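Local coordinates for kinetochore protein mis18 (Schizosaccharomyces pombe, PDB 5J6P) that acts in the CENP-A recruiting complex, maintaining kinetochore factors and keeping histones of the central centromere core deacetylated, here represented by its zinc-binding Yippee-like domain, at residues Q3-F7 with D18-W22; S31-A37 with M87-M92; N40-E45 with S59-T64; N67-G71 with D93-A97. All blocks are in the same frame, centred on the assembly; numbering follows the deposited sequence.

Contact 1. Residues Q3-F7 with D18-W22; sequences QPSVF and DSNAW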
loop_
_atom_site.group_PDB
_atom_site.type_symbol
_atom_site.label_atom_id
_atom_site.label_comp_id
_atom_site.label_asym_id
_atom_site.label_seq_id
_atom_site.Cartn_x
_atom_site.Cartn_y
_atom_site.Cartn_z
ATOM N N GLN A 3 -7.505 -12.599 -5.101
ATOM C CA GLN A 3 -7.254 -11.634 -4.037
ATOM C C GLN A 3 -6.745 -10.334 -4.677
ATOM O O GLN A 3 -5.856 -10.398 -5.534
ATOM C CB GLN A 3 -6.248 -12.197 -3.016
ATOM C CG GLN A 3 -6.424 -11.622 -1.612
ATOM C CD GLN A 3 -7.792 -11.918 -1.005
ATOM O OE1 GLN A 3 -8.589 -11.016 -0.724
ATOM N NE2 GLN A 3 -8.075 -13.192 -0.818
ATOM N N PRO A 4 -7.311 -9.169 -4.276
ATOM C CA PRO A 4 -6.884 -7.872 -4.833
ATOM C C PRO A 4 -5.380 -7.548 -4.702
ATOM O O PRO A 4 -4.681 -8.105 -3.834
ATOM C CB PRO A 4 -7.705 -6.836 -4.020
ATOM C CG PRO A 4 -8.868 -7.598 -3.464
ATOM C CD PRO A 4 -8.317 -8.977 -3.204
ATOM N N SER A 5 -4.901 -6.676 -5.590
ATOM C CA SER A 5 -3.656 -5.949 -5.377
ATOM C C SER A 5 -3.853 -4.441 -5.118
ATOM O O SER A 5 -4.917 -3.859 -5.391
ATOM C CB SER A 5 -2.695 -6.194 -6.529
ATOM O OG SER A 5 -2.329 -7.570 -6.611
ATOM N N VAL A 6 -2.835 -3.837 -4.514
ATOM C CA VAL A 6 -2.786 -2.387 -4.310
ATOM C C VAL A 6 -1.550 -1.859 -4.996
ATOM O O VAL A 6 -0.550 -2.577 -5.095
ATOM C CB VAL A 6 -2.743 -2.067 -2.814
ATOM C CG1 VAL A 6 -2.156 -0.698 -2.535
ATOM C CG2 VAL A 6 -4.150 -2.121 -2.253
ATOM N N PHE A 7 -1.617 -0.610 -5.461
ATOM C CA PHE A 7 -0.560 -0.047 -6.307
ATOM C C PHE A 7 0.084 1.153 -5.699
ATOM O O PHE A 7 -0.620 2.074 -5.246
ATOM C CB PHE A 7 -1.128 0.349 -7.686
ATOM C CG PHE A 7 -1.763 -0.792 -8.398
ATOM C CD1 PHE A 7 -0.981 -1.834 -8.848
ATOM C CD2 PHE A 7 -3.138 -0.876 -8.533
ATOM C CE1 PHE A 7 -1.556 -2.927 -9.455
ATOM C CE2 PHE A 7 -3.715 -1.963 -9.153
ATOM C CZ PHE A 7 -2.925 -2.983 -9.612
ATOM N N ASP A 18 -5.982 0.633 -6.644
ATOM C CA ASP A 18 -6.043 -0.826 -6.452
ATOM C C ASP A 18 -6.674 -1.514 -7.625
ATOM O O ASP A 18 -7.147 -0.866 -8.556
ATOM C CB ASP A 18 -6.841 -1.151 -5.205
ATOM C CG ASP A 18 -8.220 -0.582 -5.265
ATOM O OD1 ASP A 18 -8.927 -0.817 -6.272
ATOM O OD2 ASP A 18 -8.585 0.129 -4.318
ATOM N N SER A 19 -6.687 -2.839 -7.552
ATOM C CA SER A 19 -7.238 -3.696 -8.600
ATOM C C SER A 19 -8.697 -3.512 -8.850
ATOM O O SER A 19 -9.148 -3.779 -9.933
ATOM C CB SER A 19 -7.018 -5.168 -8.288
ATOM O OG SER A 19 -5.822 -5.582 -8.919
ATOM N N ASN A 20 -9.441 -3.055 -7.869
ATOM C CA ASN A 20 -10.883 -2.991 -8.029
ATOM C C ASN A 20 -11.402 -1.975 -9.039
ATOM O O ASN A 20 -12.462 -2.201 -9.637
ATOM C CB ASN A 20 -11.542 -2.893 -6.654
ATOM C CG ASN A 20 -11.317 -4.162 -5.842
ATOM O OD1 ASN A 20 -10.730 -5.159 -6.333
ATOM N ND2 ASN A 20 -11.766 -4.144 -4.613
ATOM N N ALA A 21 -10.639 -0.909 -9.278
ATOM C CA ALA A 21 -10.887 -0.021 -10.417
ATOM C C ALA A 21 -10.195 -0.446 -11.749
ATOM O O ALA A 21 -10.087 0.373 -12.681
ATOM C CB ALA A 21 -10.506 1.403 -10.066
ATOM N N TRP A 22 -9.767 -1.704 -11.866
ATOM C CA TRP A 22 -9.103 -2.173 -13.084
ATOM C C TRP A 22 -10.040 -2.133 -14.286
ATOM O O TRP A 22 -11.277 -2.181 -14.145
ATOM C CB TRP A 22 -8.560 -3.562 -12.858
ATOM C CG TRP A 22 -7.850 -4.222 -13.951
ATOM C CD1 TRP A 22 -8.407 -4.868 -15.012
ATOM C CD2 TRP A 22 -6.436 -4.454 -14.030
ATOM N NE1 TRP A 22 -7.420 -5.453 -15.779
ATOM C CE2 TRP A 22 -6.203 -5.218 -15.200
ATOM C CE3 TRP A 22 -5.336 -4.090 -13.223
ATOM C CZ2 TRP A 22 -4.908 -5.604 -15.609
ATOM C CZ3 TRP A 22 -4.028 -4.477 -13.625
ATOM C CH2 TRP A 22 -3.835 -5.229 -14.809
#
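The backbones of residues 3-7 and 18-22 run antiparallel where they meet, at the open end of the hairpin formed by strands 5-9 and 15-18. Val6 and Asp18 make a non-hydrogen-bonded pair, CA to CA 4.2 Å, and the next link is a well-directed bond from Ser19 N to Ser5 O (3.0 Å, 159° at the hydrogen). Beyond it the second segment turns away, closed by Trp22 N to Ser19 O at 2.9 Å. Val6 and Asp18 share one sheet face, with Val6 CG2 4.1 Å from Asp18 CB; Asp18 OD2 hydrogen-bonds Tyr98 OH of the second subunit, while OD1 accepts weak bonds from Asn20 N (2.8 Å) and Ala21 N (3.5 Å). The Phe7 ring lies along the turn instead: CE2 is 3.4 Å from Asp18 C, near the ring plane, and CZ is 4.4 Å from Trp22 CZ3. Strand 5-9 is central in a three-stranded antiparallel sheet, between 15-18 and 95-99, and Leu100 of the second subunit packs on Pro4, Val6 and Asp18.

Contact 2. Residues S31-A37 with M87-M92; sequences SFTLSDA and MYTFSM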
loop_
_atom_site.group_PDB
_atom_site.type_symbol
_atom_site.label_atom_id
_atom_site.label_comp_id
_atom_site.label_asym_id
_atom_site.label_seq_id
_atom_site.Cartn_x
_atom_site.Cartn_y
_atom_site.Cartn_z
ATOM N N SER A 31 2.330 -1.488 -19.499
ATOM C CA SER A 31 1.398 -0.520 -18.883
ATOM C C SER A 31 0.130 -1.209 -18.375
ATOM O O SER A 31 -0.146 -2.344 -18.758
ATOM C CB SER A 31 0.953 0.536 -19.906
ATOM O OG SER A 31 -0.319 0.237 -20.499
ATOM N N PHE A 32 -0.655 -0.513 -17.546
ATOM C CA PHE A 32 -2.002 -1.001 -17.145
ATOM C C PHE A 32 -2.916 0.169 -16.812
ATOM O O PHE A 32 -2.464 1.257 -16.561
ATOM C CB PHE A 32 -1.940 -1.994 -15.967
ATOM C CG PHE A 32 -1.511 -1.373 -14.663
ATOM C CD1 PHE A 32 -0.152 -1.276 -14.324
ATOM C CD2 PHE A 32 -2.450 -0.867 -13.783
ATOM C CE1 PHE A 32 0.249 -0.691 -13.126
ATOM C CE2 PHE A 32 -2.046 -0.260 -12.592
ATOM C CZ PHE A 32 -0.703 -0.176 -12.264
ATOM N N THR A 33 -4.214 -0.046 -16.778
ATOM C CA THR A 33 -5.117 1.078 -16.896
ATOM C C THR A 33 -6.276 0.924 -15.920
ATOM O O THR A 33 -6.817 -0.157 -15.782
ATOM C CB THR A 33 -5.589 1.234 -18.383
ATOM O OG1 THR A 33 -4.444 1.280 -19.284
ATOM C CG2 THR A 33 -6.465 2.480 -18.554
ATOM N N LEU A 34 -6.625 2.030 -15.263
ATOM C CA LEU A 34 -7.530 2.050 -14.140
ATOM C C LEU A 34 -8.511 3.170 -14.364
ATOM O O LEU A 34 -8.141 4.200 -14.880
ATOM C CB LEU A 34 -6.763 2.357 -12.827
ATOM C CG LEU A 34 -6.238 1.323 -11.797
ATOM C CD1 LEU A 34 -5.420 0.188 -12.400
ATOM C CD2 LEU A 34 -5.417 2.030 -10.715
ATOM N N SER A 35 -9.726 2.980 -13.880
ATOM C CA SER A 35 -10.808 3.917 -14.017
ATOM C C SER A 35 -10.892 4.851 -12.843
ATOM O O SER A 35 -11.746 5.769 -12.812
ATOM C CB SER A 35 -12.128 3.143 -14.105
ATOM O OG SER A 35 -12.404 2.448 -12.895
ATOM N N ASP A 36 -10.076 4.583 -11.825
ATOM C CA ASP A 36 -10.008 5.496 -10.690
ATOM C C ASP A 36 -8.660 5.446 -9.997
ATOM O O ASP A 36 -7.953 4.431 -10.058
ATOM C CB ASP A 36 -11.148 5.244 -9.665
ATOM C CG ASP A 36 -11.524 6.518 -8.889
ATOM O OD1 ASP A 36 -10.854 7.559 -9.080
ATOM O OD2 ASP A 36 -12.487 6.494 -8.093
ATOM N N ALA A 37 -8.331 6.557 -9.336
ATOM C CA ALA A 37 -7.179 6.616 -8.465
ATOM C C ALA A 37 -7.454 7.465 -7.277
ATOM O O ALA A 37 -8.321 8.301 -7.295
ATOM C CB ALA A 37 -5.987 7.175 -9.225
ATOM N N MET A 87 -8.913 7.857 -18.659
ATOM C CA MET A 87 -8.649 6.894 -17.608
ATOM C C MET A 87 -7.159 6.932 -17.294
ATOM O O MET A 87 -6.335 7.298 -18.152
ATOM C CB MET A 87 -9.023 5.448 -18.000
ATOM C CG MET A 87 -10.416 5.226 -18.533
ATOM S SD MET A 87 -11.806 4.954 -17.424
ATOM C CE MET A 87 -12.268 6.591 -16.819
ATOM N N TYR A 88 -6.843 6.447 -16.093
ATOM C CA TYR A 88 -5.499 6.462 -15.549
ATOM C C TYR A 88 -4.691 5.294 -16.050
ATOM O O TYR A 88 -4.923 4.186 -15.637
ATOM C CB TYR A 88 -5.518 6.453 -14.017
ATOM C CG TYR A 88 -6.349 7.566 -13.415
ATOM C CD1 TYR A 88 -5.809 8.816 -13.153
ATOM C CD2 TYR A 88 -7.680 7.356 -13.102
ATOM C CE1 TYR A 88 -6.586 9.828 -12.578
ATOM C CE2 TYR A 88 -8.461 8.350 -12.541
ATOM C CZ TYR A 88 -7.915 9.583 -12.275
ATOM O OH TYR A 88 -8.738 10.524 -11.705
ATOM N N THR A 89 -3.724 5.571 -16.913
ATOM C CA THR A 89 -2.892 4.555 -17.523
ATOM C C THR A 89 -1.485 4.617 -16.937
ATOM O O THR A 89 -0.668 5.462 -17.301
ATOM C CB THR A 89 -2.839 4.733 -19.073
ATOM O OG1 THR A 89 -4.176 4.674 -19.626
ATOM C CG2 THR A 89 -1.984 3.689 -19.721
ATOM N N PHE A 90 -1.204 3.650 -16.078
ATOM C CA PHE A 90 0.045 3.556 -15.336
ATOM C C PHE A 90 1.146 2.727 -15.966
ATOM O O PHE A 90 0.918 1.713 -16.602
ATOM C CB PHE A 90 -0.257 3.006 -13.936
ATOM C CG PHE A 90 -1.061 3.958 -13.090
ATOM C CD1 PHE A 90 -0.505 5.140 -12.647
ATOM C CD2 PHE A 90 -2.373 3.699 -12.767
ATOM C CE1 PHE A 90 -1.253 6.049 -11.898
ATOM C CE2 PHE A 90 -3.114 4.595 -12.025
ATOM C CZ PHE A 90 -2.553 5.769 -11.574
ATOM N N SER A 91 2.360 3.152 -15.693
ATOM C CA SER A 91 3.571 2.569 -16.218
ATOM C C SER A 91 4.056 1.461 -15.237
ATOM O O SER A 91 4.337 1.751 -14.099
ATOM C CB SER A 91 4.566 3.741 -16.357
ATOM O OG SER A 91 5.691 3.439 -17.140
ATOM N N MET A 92 4.129 0.197 -15.655
ATOM C CA MET A 92 4.495 -0.886 -14.718
ATOM C C MET A 92 5.899 -0.702 -14.184
ATOM O O MET A 92 6.197 -1.152 -13.093
ATOM C CB MET A 92 4.460 -2.280 -15.348
ATOM C CG MET A 92 3.129 -2.797 -15.881
ATOM S SD MET A 92 3.394 -4.077 -17.163
ATOM C CE MET A 92 1.778 -4.866 -17.224
#
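This is an antiparallel strand pairing inside the six-stranded sheet of the Mis18 Yippee-like domain, a member of the beta-tent group, and its centre lies about 2 Å from the centre of the chain. The axes of the short segments 31-34 and 88-91 come within 4.5 Å, their N-to-C directions 152° apart. Two hydrogen-bonded pairs fix the register. Phe32 and Phe90 exchange bonds, Phe32 N to Phe90 O at 2.9 Å and Phe90 N to Phe32 O at 2.7 Å; Leu34 and Tyr88 do the same, with Leu34 N to Tyr88 O at 2.8 Å and Tyr88 N to Leu34 O at 2.9 Å. These four residues put their side chains on one face, which is largely apolar: Leu34 CD2 is 3.7 Å from Phe90 CE2, and Phe90 CB sits over the Phe32 ring, 3.9 Å from its centroid, a CH-pi contact. Leu61 of strand 57-63 packs against Tyr88 and Phe90 from the same sheet. Thr33 and Thr89 occupy the other face, their OG1 atoms joined by a weak hydrogen bond of 3.4 Å. Past the strand end the chain curls back over Tyr88, placing Ala37 CB 4.0 Å from the ring centroid and 3° off its normal.

Contact 3. Residues N40-E45 with S59-T64; sequences NSVRVE and SELSCT. With ZN (zinc ion), chain D.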
loop_
_atom_site.group_PDB
_atom_site.type_symbol
_atom_site.label_atom_id
_atom_site.label_comp_id
_atom_site.label_asym_id
_atom_site.label_seq_id
_atom_site.Cartn_x
_atom_site.Cartn_y
_atom_site.Cartn_z
ATOM N N ASN A 40 -5.953 12.762 -4.151
ATOM C CA ASN A 40 -4.817 13.642 -4.289
ATOM C C ASN A 40 -3.488 12.937 -4.614
ATOM O O ASN A 40 -2.440 13.584 -4.600
ATOM C CB ASN A 40 -4.779 14.621 -3.121
ATOM C CG ASN A 40 -5.900 15.656 -3.216
ATOM O OD1 ASN A 40 -6.682 15.833 -2.279
ATOM N ND2 ASN A 40 -6.009 16.315 -4.375
ATOM N N SER A 41 -3.524 11.660 -5.022
ATOM C CA SER A 41 -2.289 10.944 -5.305
ATOM C C SER A 41 -1.566 11.327 -6.602
ATOM O O SER A 41 -0.416 10.941 -6.798
ATOM C CB SER A 41 -2.536 9.455 -5.347
ATOM O OG SER A 41 -3.394 9.138 -6.413
ATOM N N VAL A 42 -2.203 12.094 -7.477
ATOM C CA VAL A 42 -1.790 12.102 -8.875
ATOM C C VAL A 42 -2.133 13.429 -9.528
ATOM O O VAL A 42 -3.212 13.972 -9.268
ATOM C CB VAL A 42 -2.410 10.833 -9.556
ATOM C CG1 VAL A 42 -3.343 11.136 -10.704
ATOM C CG2 VAL A 42 -1.320 9.868 -9.954
ATOM N N ARG A 43 -1.206 13.935 -10.345
ATOM C CA ARG A 43 -1.320 15.242 -11.038
ATOM C C ARG A 43 -1.240 15.023 -12.544
ATOM O O ARG A 43 -0.376 14.287 -13.011
ATOM C CB ARG A 43 -0.147 16.134 -10.621
ATOM C CG ARG A 43 -0.115 17.583 -11.131
ATOM C CD ARG A 43 1.269 18.260 -10.999
ATOM N NE ARG A 43 1.878 17.881 -9.725
ATOM C CZ ARG A 43 3.093 17.361 -9.527
ATOM N NH1 ARG A 43 3.982 17.208 -10.493
ATOM N NH2 ARG A 43 3.455 17.044 -8.288
ATOM N N VAL A 44 -2.132 15.663 -13.303
ATOM C CA VAL A 44 -2.104 15.620 -14.770
ATOM C C VAL A 44 -1.329 16.847 -15.222
ATOM O O VAL A 44 -1.735 17.947 -14.911
ATOM C CB VAL A 44 -3.529 15.718 -15.349
ATOM C CG1 VAL A 44 -3.507 15.555 -16.858
ATOM C CG2 VAL A 44 -4.443 14.657 -14.749
ATOM N N GLU A 45 -0.229 16.682 -15.944
ATOM C CA GLU A 45 0.557 17.836 -16.420
ATOM C C GLU A 45 -0.101 18.431 -17.679
ATOM O O GLU A 45 -0.527 17.688 -18.542
ATOM C CB GLU A 45 2.005 17.435 -16.743
ATOM C CG GLU A 45 2.735 16.579 -15.705
ATOM C CD GLU A 45 2.879 17.236 -14.334
ATOM O OE1 GLU A 45 2.791 18.475 -14.205
ATOM O OE2 GLU A 45 3.108 16.497 -13.364
ATOM N N SER A 59 -1.677 13.356 -21.721
ATOM C CA SER A 59 -0.980 14.193 -20.766
ATOM C C SER A 59 -0.299 13.271 -19.747
ATOM O O SER A 59 -0.861 12.246 -19.361
ATOM C CB SER A 59 -1.973 15.122 -20.097
ATOM O OG SER A 59 -2.360 16.129 -21.013
ATOM N N GLU A 60 0.913 13.630 -19.333
ATOM C CA GLU A 60 1.652 12.875 -18.324
ATOM C C GLU A 60 1.009 12.883 -16.926
ATOM O O GLU A 60 0.450 13.897 -16.532
ATOM C CB GLU A 60 3.038 13.434 -18.231
ATOM C CG GLU A 60 3.907 13.018 -19.401
ATOM C CD GLU A 60 5.338 13.487 -19.245
ATOM O OE1 GLU A 60 5.527 14.614 -18.709
ATOM O OE2 GLU A 60 6.251 12.726 -19.655
ATOM N N LEU A 61 1.066 11.733 -16.219
ATOM C CA LEU A 61 0.660 11.615 -14.801
ATOM C C LEU A 61 1.865 11.562 -13.865
ATOM O O LEU A 61 2.752 10.695 -14.042
ATOM C CB LEU A 61 -0.091 10.328 -14.546
ATOM C CG LEU A 61 -1.566 10.166 -14.804
ATOM C CD1 LEU A 61 -1.973 8.764 -14.359
ATOM C CD2 LEU A 61 -2.322 11.244 -14.053
ATOM N N SER A 62 1.848 12.429 -12.842
ATOM C CA SER A 62 2.914 12.539 -11.812
ATOM C C SER A 62 2.431 12.166 -10.388
ATOM O O SER A 62 1.283 12.453 -10.074
ATOM C CB SER A 62 3.401 13.971 -11.800
ATOM O OG SER A 62 4.005 14.328 -13.040
ATOM N N CYS A 63 3.307 11.582 -9.576
ATOM C CA CYS A 63 2.995 11.289 -8.183
ATOM C C CYS A 63 3.129 12.554 -7.342
ATOM O O CYS A 63 4.236 13.023 -7.075
ATOM C CB CYS A 63 3.918 10.195 -7.643
ATOM S SG CYS A 63 4.139 10.221 -5.849
ATOM N N THR A 64 1.991 13.103 -6.932
ATOM C CA THR A 64 1.948 14.367 -6.168
ATOM C C THR A 64 2.955 14.484 -5.043
ATOM O O THR A 64 3.328 15.588 -4.701
ATOM C CB THR A 64 0.628 14.574 -5.459
ATOM O OG1 THR A 64 0.254 13.325 -4.883
ATOM C CG2 THR A 64 -0.416 15.060 -6.430
HETATM ZN ZN ZN D . 5.966 8.956 -5.769
#
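Cys63, at the end of this pairing, is one of the four cysteines of the zinc site, its SG 2.2 Å from ZN; Cys9, Cys12 and Cys66 are the others. Just beyond it, Thr64 ties down the start of the opposite segment, through OG1 to Asn40 O (2.7 Å) and N to Ser41 O (3.2 Å). The pairing itself is a beta hairpin of strands 42-50 and 57-63, whose short segments run 153° apart with axes 4.6 Å from each other. Arg43 and Ser62 form its hydrogen-bonded pair, N to O 2.9 Å in both directions, and Glu45 N to Glu60 O, also 2.9 Å, extends the register. On the Arg43 face, Ser62 OG donates to Glu45 OE2 at a very short 2.4 Å, and the same OE2 takes a salt bridge from Arg43 NH1 at 3.1 Å, while Arg43 NH2 bonds Asn67. Val42 and Leu61 share the face of Cys63, with Val42 CG1 3.5 Å from Leu61 CD2; there both side chains touch Tyr88 of strand 88-91.

Contact 4. Residues N67-G71 with D93-A97; sequences NEVIG and DKLQA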
loop_
_atom_site.group_PDB
_atom_site.type_symbol
_atom_site.label_atom_id
_atom_site.label_comp_id
_atom_site.label_asym_id
_atom_site.label_seq_id
_atom_site.Cartn_x
_atom_site.Cartn_y
_atom_site.Cartn_z
ATOM N N ASN A 67 6.797 13.568 -7.252
ATOM C CA ASN A 67 6.924 14.203 -8.598
ATOM C C ASN A 67 7.358 13.304 -9.771
ATOM O O ASN A 67 7.602 13.784 -10.831
ATOM C CB ASN A 67 7.868 15.395 -8.539
ATOM C CG ASN A 67 7.408 16.435 -7.555
ATOM O OD1 ASN A 67 6.242 16.818 -7.529
ATOM N ND2 ASN A 67 8.321 16.892 -6.724
ATOM N N GLU A 68 7.424 12.004 -9.584
ATOM C CA GLU A 68 7.845 11.129 -10.618
ATOM C C GLU A 68 6.716 10.979 -11.646
ATOM O O GLU A 68 5.528 10.993 -11.317
ATOM C CB GLU A 68 8.194 9.773 -10.005
ATOM C CG GLU A 68 9.103 8.922 -10.867
ATOM C CD GLU A 68 10.567 9.305 -10.756
ATOM O OE1 GLU A 68 10.880 10.479 -10.538
ATOM O OE2 GLU A 68 11.419 8.415 -10.896
ATOM N N VAL A 69 7.115 10.865 -12.903
ATOM C CA VAL A 69 6.212 10.595 -13.972
ATOM C C VAL A 69 6.026 9.088 -13.941
ATOM O O VAL A 69 6.988 8.316 -14.092
ATOM C CB VAL A 69 6.736 11.136 -15.325
ATOM C CG1 VAL A 69 5.857 10.687 -16.480
ATOM C CG2 VAL A 69 6.748 12.655 -15.296
ATOM N N ILE A 70 4.775 8.701 -13.707
ATOM C CA ILE A 70 4.384 7.314 -13.458
ATOM C C ILE A 70 3.338 6.809 -14.430
ATOM O O ILE A 70 2.959 5.648 -14.368
ATOM C CB ILE A 70 3.815 7.109 -12.008
ATOM C CG1 ILE A 70 2.604 7.997 -11.750
ATOM C CG2 ILE A 70 4.884 7.358 -10.950
ATOM C CD1 ILE A 70 1.955 7.728 -10.423
ATOM N N GLY A 71 2.846 7.662 -15.312
ATOM C CA GLY A 71 1.783 7.243 -16.218
ATOM C C GLY A 71 1.345 8.316 -17.182
ATOM O O GLY A 71 2.130 9.212 -17.541
ATOM N N ASP A 93 6.762 -0.057 -14.951
ATOM C CA ASP A 93 8.157 0.168 -14.546
ATOM C C ASP A 93 8.288 1.112 -13.379
ATOM O O ASP A 93 9.345 1.187 -12.752
ATOM C CB ASP A 93 8.994 0.749 -15.712
ATOM C CG ASP A 93 9.940 -0.278 -16.317
ATOM O OD1 ASP A 93 9.538 -1.463 -16.457
ATOM O OD2 ASP A 93 11.092 0.102 -16.638
ATOM N N LYS A 94 7.217 1.856 -13.132
ATOM C CA LYS A 94 7.184 2.932 -12.175
ATOM C C LYS A 94 6.243 2.660 -11.029
ATOM O O LYS A 94 6.134 3.478 -10.155
ATOM C CB LYS A 94 6.734 4.196 -12.922
ATOM C CG LYS A 94 7.734 4.711 -13.967
ATOM C CD LYS A 94 8.790 5.524 -13.258
ATOM C CE LYS A 94 9.820 6.134 -14.168
ATOM N NZ LYS A 94 10.675 7.006 -13.318
ATOM N N LEU A 95 5.548 1.534 -11.036
ATOM C CA LEU A 95 4.571 1.206 -9.997
ATOM C C LEU A 95 5.059 -0.033 -9.294
ATOM O O LEU A 95 6.080 -0.609 -9.689
ATOM C CB LEU A 95 3.173 0.940 -10.572
ATOM C CG LEU A 95 2.259 2.114 -10.868
ATOM C CD1 LEU A 95 1.670 2.679 -9.612
ATOM C CD2 LEU A 95 2.994 3.207 -11.617
ATOM N N GLN A 96 4.322 -0.420 -8.249
ATOM C CA GLN A 96 4.598 -1.624 -7.471
ATOM C C GLN A 96 3.278 -2.217 -7.030
ATOM O O GLN A 96 2.326 -1.488 -6.753
ATOM C CB GLN A 96 5.389 -1.242 -6.249
ATOM C CG GLN A 96 6.626 -2.052 -6.029
ATOM C CD GLN A 96 7.301 -1.615 -4.758
ATOM O OE1 GLN A 96 6.631 -1.326 -3.772
ATOM N NE2 GLN A 96 8.629 -1.547 -4.769
ATOM N N ALA A 97 3.212 -3.539 -6.969
ATOM C CA ALA A 97 1.955 -4.205 -6.591
ATOM C C ALA A 97 2.141 -4.947 -5.292
ATOM O O ALA A 97 3.215 -5.524 -4.999
ATOM C CB ALA A 97 1.471 -5.148 -7.671
#
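No hydrogen bond between backbones joins residues 67-71 to 93-97; their most distinctive link is a salt bridge, Glu68 OE2 to Lys94 NZ at 2.9 Å. The base of the Glu68 side chain lies near the zinc ligand Cys66, with Glu68 CB 4.9 Å from ZN, while the carboxylate extends away to Lys94. Lys94 reaches the carboxylate by passing along the other backbone: its CB is 3.9 Å from Ile70 CA and its CD 3.4 Å from Val69 O, so the aliphatic part packs before the charge is met. The nearest CA atoms, Ile70 and Lys94, are 5.4 Å apart, yet the segments form no beta bridge. Deeper in, Leu95 supplies the apolar part, its CD2 lying 4.0 Å from Ile70 CB and 3.7 Å from Ile70 O. Ile70 and Gly71 both face Leu61, a classic beta bulge, and Ile70 has phi/psi of -123°/-4°, a local departure from extended strand geometry. The contact bridges two sheets: strand 69-76 lies between 57-63 and 88-91 in the larger one, while strand 95-99 pairs with 5-9 in the smaller, and Phe90 of strand 88-91 packs on both Ile70 and Leu95.

In the fold
Contact 1 closes first along the chain; contact 3 is nested inside the loop closed by contact 2, and contact 4 alternates with contact 2. Contacts 2 and 3 belong to the six-stranded sheet, their centres 12 Å apart. Contact 1 starts in the three-stranded sheet and its turn leads into the larger one, where Ala21 O is 2.9 Å from Ser35 N of contact 2; contact 4 spans both sheets. At the junction Phe7 CD1 is 3.8 Å from Phe32 CZ, and Phe90 CB is 4.0 Å from Leu95 CD2, so aromatic and leucine side chains pack between the sheets. Zinc ligands come from both, Cys9 from strand 5-9 and Cys63 from strand 57-63, while contact 1 reaches the second subunit.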